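Local structure of RNA-dependent RNA polymerase (Farallon virus, 6DX5) at residues Q66-C71 / V77-A82; T59-A64 / D111-D116. The protein carries an N-terminal OTU-type cysteine protease (deubiquitinase) domain, the part in this chain, of what is probably the viral RNA-directed RNA polymerase. All blocks are in the same frame, centred on the assembly; numbering follows the deposited sequence.

Contact 1 of 2, residues Q66-C71 / V77-A82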
loop_
_atom_site.group_PDB
_atom_site.type_symbol
_atom_site.label_atom_id
_atom_site.label_comp_id
_atom_site.label_asym_id
_atom_site.label_seq_id
_atom_site.Cartn_x
_atom_site.Cartn_y
_atom_site.Cartn_z
ATOM N N GLN A 66 14.040 11.996 13.496
ATOM C CA GLN A 66 13.468 12.489 14.732
ATOM C C GLN A 66 12.158 11.793 15.111
ATOM O O GLN A 66 11.805 11.777 16.289
ATOM C CB GLN A 66 13.280 13.997 14.560
ATOM C CG GLN A 66 13.131 14.778 15.772
ATOM C CD GLN A 66 14.192 14.448 16.798
ATOM O OE1 GLN A 66 13.896 14.482 17.989
ATOM N NE2 GLN A 66 15.436 14.170 16.355
ATOM N N HIS A 67 11.437 11.218 14.144
ATOM C CA HIS A 67 10.092 10.693 14.355
ATOM C C HIS A 67 9.951 9.309 13.776
ATOM O O HIS A 67 8.933 8.966 13.173
ATOM C CB HIS A 67 9.042 11.619 13.758
ATOM C CG HIS A 67 9.123 13.009 14.283
ATOM N ND1 HIS A 67 8.327 13.467 15.308
ATOM C CD2 HIS A 67 9.914 14.044 13.931
ATOM C CE1 HIS A 67 8.619 14.732 15.559
ATOM N NE2 HIS A 67 9.587 15.106 14.744
ATOM N N TRP A 68 10.985 8.494 13.950
ATOM C CA TRP A 68 11.028 7.210 13.270
ATOM C C TRP A 68 9.766 6.411 13.553
ATOM O O TRP A 68 9.209 5.784 12.648
ATOM C CB TRP A 68 12.295 6.446 13.682
ATOM C CG TRP A 68 12.429 5.097 12.994
ATOM C CD1 TRP A 68 12.653 3.886 13.600
ATOM C CD2 TRP A 68 12.352 4.838 11.578
ATOM N NE1 TRP A 68 12.722 2.888 12.656
ATOM C CE2 TRP A 68 12.547 3.448 11.408
ATOM C CE3 TRP A 68 12.153 5.647 10.443
ATOM C CZ2 TRP A 68 12.547 2.831 10.134
ATOM C CZ3 TRP A 68 12.136 5.037 9.154
ATOM C CH2 TRP A 68 12.336 3.645 9.025
ATOM N N SER A 69 9.227 6.519 14.763
ATOM C CA SER A 69 8.103 5.654 15.089
ATOM C C SER A 69 6.804 6.107 14.430
ATOM O O SER A 69 5.827 5.357 14.482
ATOM C CB SER A 69 7.934 5.545 16.614
ATOM O OG SER A 69 7.436 6.756 17.132
ATOM N N GLU A 70 6.763 7.290 13.806
ATOM C CA GLU A 70 5.588 7.752 13.075
ATOM C C GLU A 70 5.718 7.502 11.579
ATOM O O GLU A 70 4.770 7.768 10.831
ATOM C CB GLU A 70 5.331 9.251 13.346
ATOM C CG GLU A 70 5.217 9.597 14.829
ATOM C CD GLU A 70 4.216 8.684 15.548
ATOM O OE1 GLU A 70 4.636 7.980 16.524
ATOM O OE2 GLU A 70 3.026 8.631 15.111
ATOM N N CYS A 71 6.857 6.967 11.135
ATOM C CA CYS A 71 7.096 6.679 9.720
ATOM C C CYS A 71 6.577 5.282 9.422
ATOM O O CYS A 71 7.343 4.345 9.159
ATOM C CB CYS A 71 8.574 6.807 9.386
ATOM S SG CYS A 71 9.097 8.473 9.722
ATOM N N VAL A 77 8.921 -1.759 6.936
ATOM C CA VAL A 77 9.906 -2.523 6.166
ATOM C C VAL A 77 11.226 -2.624 6.931
ATOM O O VAL A 77 11.693 -3.739 7.233
ATOM C CB VAL A 77 10.103 -1.904 4.766
ATOM C CG1 VAL A 77 11.175 -2.673 3.987
ATOM C CG2 VAL A 77 8.733 -1.837 4.020
ATOM N N TYR A 78 11.816 -1.459 7.315
ATOM C CA TYR A 78 13.200 -1.476 7.796
ATOM C C TYR A 78 13.361 -2.005 9.219
ATOM O O TYR A 78 14.417 -2.571 9.534
ATOM C CB TYR A 78 13.803 -0.086 7.641
ATOM C CG TYR A 78 13.995 0.200 6.180
ATOM C CD1 TYR A 78 12.982 0.801 5.421
ATOM C CD2 TYR A 78 15.167 -0.183 5.536
ATOM C CE1 TYR A 78 13.144 1.038 4.061
ATOM C CE2 TYR A 78 15.344 0.052 4.172
ATOM C CZ TYR A 78 14.331 0.666 3.448
ATOM O OH TYR A 78 14.512 0.888 2.107
ATOM N N ASN A 79 12.360 -1.828 10.097
ATOM C CA ASN A 79 12.418 -2.451 11.428
ATOM C C ASN A 79 12.325 -3.960 11.337
ATOM O O ASN A 79 12.922 -4.676 12.162
ATOM C CB ASN A 79 11.285 -1.949 12.326
ATOM C CG ASN A 79 11.495 -0.509 12.797
ATOM O OD1 ASN A 79 12.593 0.076 12.662
ATOM N ND2 ASN A 79 10.448 0.059 13.387
ATOM N N TYR A 80 11.557 -4.479 10.368
ATOM C CA TYR A 80 11.554 -5.919 10.196
ATOM C C TYR A 80 12.900 -6.400 9.675
ATOM O O TYR A 80 13.410 -7.431 10.133
ATOM C CB TYR A 80 10.407 -6.375 9.292
ATOM C CG TYR A 80 10.333 -7.885 9.322
ATOM C CD1 TYR A 80 9.922 -8.541 10.478
ATOM C CD2 TYR A 80 10.711 -8.656 8.234
ATOM C CE1 TYR A 80 9.876 -9.934 10.536
ATOM C CE2 TYR A 80 10.664 -10.038 8.283
ATOM C CZ TYR A 80 10.247 -10.677 9.429
ATOM O OH TYR A 80 10.211 -12.069 9.489
ATOM N N ARG A 81 13.520 -5.646 8.752
ATOM C CA ARG A 81 14.811 -6.097 8.233
ATOM C C ARG A 81 15.900 -6.023 9.288
ATOM O O ARG A 81 16.799 -6.874 9.308
ATOM C CB ARG A 81 15.229 -5.289 7.029
ATOM C CG ARG A 81 14.215 -5.343 5.950
ATOM C CD ARG A 81 14.832 -4.917 4.708
ATOM N NE ARG A 81 13.817 -4.831 3.697
ATOM C CZ ARG A 81 14.019 -4.312 2.507
ATOM N NH1 ARG A 81 15.218 -3.831 2.223
ATOM N NH2 ARG A 81 13.032 -4.286 1.618
ATOM N N ALA A 82 15.863 -4.989 10.138
ATOM C CA ALA A 82 16.804 -4.909 11.245
ATOM C C ALA A 82 16.685 -6.118 12.160
ATOM O O ALA A 82 17.695 -6.726 12.522
ATOM C CB ALA A 82 16.577 -3.624 12.028
#
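W68 reaches across to N79 and Y78 in the helical part of the viral OTU domain, where a short 3-10 turn links helix 53-66 to helix 72-86. The indole leads with its edge. Its NE1 donates a hydrogen bond of 2.8 Å to OD1 of N79, with the acceptor lying close to the indole plane and an N-H...O angle of 156°. At the oxygen, the N-H comes in to one side of the C=O direction, with the donor tilted moderately out of the carbonyl plane. Ring and amide planes stand 80° apart, so the two groups meet nearly perpendicular while the side chains run past each other in opposite directions. With CG of W68 turned away from its own backbone N (chi1 -179°), the indole extends outward from the turn to the helix.

Beside the polar bond, the six-membered ring of the indole packs on the neighbouring residue: CZ2 of W68 lies 4.0 Å from CB of Y78, and the two side chains cross at about a right angle. Y78 offers only this first carbon. Its ring swings away, and its OH is hydrogen-bonded to D116 on helix 103-117; the side chain also lines a pocket that holds a DTT molecule in the crystal. L110 of the same helix touches W68, so the indole is buried between helices, and N79 supplies a partner for its one N-H.

The turn that carries W68 is closed by its own backbone, E70 N bonding to O of H67 and C71 N to O of W68, and C71 then takes the N-cap position of helix 72-86. On the amide of N79, ND2 stays 3.7 Å from NE1 of W68, clearly farther than OD1.

Contact 2 of 2, residues T59-A64 / D111-D116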
loop_
_atom_site.group_PDB
_atom_site.type_symbol
_atom_site.label_atom_id
_atom_site.label_comp_id
_atom_site.label_asym_id
_atom_site.label_seq_id
_atom_site.Cartn_x
_atom_site.Cartn_y
_atom_site.Cartn_z
ATOM N N THR A 59 14.090 17.345 4.145
ATOM C CA THR A 59 13.001 17.477 5.101
ATOM C C THR A 59 12.454 16.116 5.488
ATOM O O THR A 59 12.296 15.814 6.677
ATOM C CB THR A 59 11.924 18.373 4.513
ATOM O OG1 THR A 59 12.540 19.640 4.236
ATOM C CG2 THR A 59 10.716 18.550 5.487
ATOM N N ALA A 60 12.226 15.261 4.497
ATOM C CA ALA A 60 11.655 13.954 4.758
ATOM C C ALA A 60 12.587 13.126 5.617
ATOM O O ALA A 60 12.170 12.571 6.634
ATOM C CB ALA A 60 11.359 13.228 3.436
ATOM N N LEU A 61 13.871 13.092 5.270
ATOM C CA LEU A 61 14.805 12.250 6.017
ATOM C C LEU A 61 15.085 12.825 7.412
ATOM O O LEU A 61 15.268 12.063 8.385
ATOM C CB LEU A 61 16.110 12.090 5.252
ATOM C CG LEU A 61 16.206 11.006 4.166
ATOM C CD1 LEU A 61 14.972 10.941 3.311
ATOM C CD2 LEU A 61 17.424 11.274 3.281
ATOM N N GLY A 62 15.155 14.151 7.547
ATOM C CA GLY A 62 15.373 14.709 8.883
ATOM C C GLY A 62 14.188 14.410 9.789
ATOM O O GLY A 62 14.353 14.073 10.960
ATOM N N TYR A 63 12.973 14.507 9.232
ATOM C CA TYR A 63 11.783 14.098 9.955
ATOM C C TYR A 63 11.884 12.641 10.402
ATOM O O TYR A 63 11.507 12.305 11.544
ATOM C CB TYR A 63 10.524 14.326 9.083
ATOM C CG TYR A 63 9.269 13.838 9.763
ATOM C CD1 TYR A 63 8.787 12.532 9.526
ATOM C CD2 TYR A 63 8.628 14.626 10.705
ATOM C CE1 TYR A 63 7.663 12.040 10.198
ATOM C CE2 TYR A 63 7.502 14.145 11.393
ATOM C CZ TYR A 63 7.023 12.847 11.111
ATOM O OH TYR A 63 5.909 12.360 11.791
ATOM N N ALA A 64 12.328 11.749 9.505
ATOM C CA ALA A 64 12.419 10.341 9.889
ATOM C C ALA A 64 13.416 10.112 11.037
ATOM O O ALA A 64 13.156 9.298 11.926
ATOM C CB ALA A 64 12.797 9.501 8.685
ATOM N N ASP A 111 18.531 3.269 10.872
ATOM C CA ASP A 111 19.833 3.330 10.199
ATOM C C ASP A 111 19.820 2.598 8.845
ATOM O O ASP A 111 20.440 3.071 7.882
ATOM C CB ASP A 111 20.950 2.780 11.094
ATOM C CG ASP A 111 21.136 3.593 12.401
ATOM O OD1 ASP A 111 21.491 2.961 13.424
ATOM O OD2 ASP A 111 20.922 4.837 12.427
ATOM N N LEU A 112 19.128 1.448 8.751
ATOM C CA LEU A 112 18.999 0.795 7.457
ATOM C C LEU A 112 18.239 1.684 6.469
ATOM O O LEU A 112 18.641 1.817 5.307
ATOM C CB LEU A 112 18.311 -0.557 7.603
ATOM C CG LEU A 112 19.089 -1.627 8.410
ATOM C CD1 LEU A 112 18.217 -2.849 8.675
ATOM C CD2 LEU A 112 20.381 -2.034 7.739
ATOM N N TYR A 113 17.140 2.301 6.914
ATOM C CA TYR A 113 16.390 3.195 6.039
ATOM C C TYR A 113 17.288 4.307 5.517
ATOM O O TYR A 113 17.337 4.559 4.311
ATOM C CB TYR A 113 15.167 3.785 6.765
ATOM C CG TYR A 113 14.532 4.940 5.998
ATOM C CD1 TYR A 113 13.790 4.708 4.841
ATOM C CD2 TYR A 113 14.708 6.254 6.404
ATOM C CE1 TYR A 113 13.253 5.750 4.112
ATOM C CE2 TYR A 113 14.165 7.310 5.679
ATOM C CZ TYR A 113 13.427 7.034 4.552
ATOM O OH TYR A 113 12.889 8.064 3.829
ATOM N N LEU A 114 17.996 4.997 6.419
ATOM C CA LEU A 114 18.864 6.096 6.011
ATOM C C LEU A 114 19.957 5.626 5.051
ATOM O O LEU A 114 20.328 6.358 4.127
ATOM C CB LEU A 114 19.498 6.753 7.247
ATOM C CG LEU A 114 18.447 7.404 8.125
ATOM C CD1 LEU A 114 19.052 7.939 9.369
ATOM C CD2 LEU A 114 17.781 8.507 7.270
ATOM N N GLU A 115 20.503 4.421 5.254
ATOM C CA GLU A 115 21.526 3.922 4.326
ATOM C C GLU A 115 20.998 3.836 2.893
ATOM O O GLU A 115 21.715 4.183 1.943
ATOM C CB GLU A 115 22.060 2.556 4.767
ATOM C CG GLU A 115 23.114 2.651 5.873
ATOM C CD GLU A 115 23.604 1.290 6.387
ATOM O OE1 GLU A 115 23.615 0.306 5.608
ATOM O OE2 GLU A 115 23.979 1.220 7.578
ATOM N N ASP A 116 19.751 3.377 2.712
ATOM C CA ASP A 116 19.172 3.379 1.372
ATOM C C ASP A 116 18.794 4.784 0.955
ATOM O O ASP A 116 19.123 5.223 -0.162
ATOM C CB ASP A 116 17.937 2.481 1.291
ATOM C CG ASP A 116 18.276 0.988 1.283
ATOM O OD1 ASP A 116 19.472 0.595 1.148
ATOM O OD2 ASP A 116 17.309 0.204 1.425
#
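L61 and A64 of helix 53-66 face Y113 and L114 of helix 103-117, two nearly antiparallel helices of the OTU domain whose local axes come no closer than 11.1 Å and run at 166° to one another. At that spacing side chains have to bridge the interval, and Y113 and L61 span most of it. CG of Y113 is turned away from the backbone N (chi1 168°), which sends the ring out from its helix toward the other one. A64 points its methyl at the ring, with CB 4.0 Å from CE2 of Y113. Farther along the tyrosine, at its oxygen, CD1 of L61 lies 3.6 Å from OH of Y113.

This is the close part of the contact, and it is apolar apart from the phenol oxygen. That oxygen is not left to the leucine: E128 at the start of helix 126-136 is its hydrogen-bonding partner, which holds the far end of the ring while A64, like the L61 methyl, approaches it obliquely.

The looser part lies beside it. Here CG of L61 and CD2 of L114 are 4.3 Å apart, although these two residues have the nearest CA atoms of the pair of segments, at 7.4 Å. L114 is partly exposed, so the packing thins toward solvent on its side, whereas L61, A64 and Y113 are buried.

Other elements close round the tyrosine: M131 of helix 126-136, A74 of helix 72-86 and Y122 from a loop all touch it. Y63, on helix 53-66, packs on M131, S134 and A135, so helix 126-136 contacts both helices of the pair.

Both contacts are largely buried and belong to the same helical part of the OTU domain, their centres 9 Å apart. Contact 1 is local, joining a turn to the helix that follows it, and relies on one directed polar bond with a little apolar packing beside it. Contact 2 brings together helices distant in sequence, and between its segments the packing is apolar. Helix 103-117 ties them together: the ring of Y78 packs through CD2 against the backbone N of Y113, while the side chain of L112 packs against the backbone of A82. The outer side of helix 72-86, through V77, Y80 and R81, meets the second subunit; contact 2 is untouched by that chain.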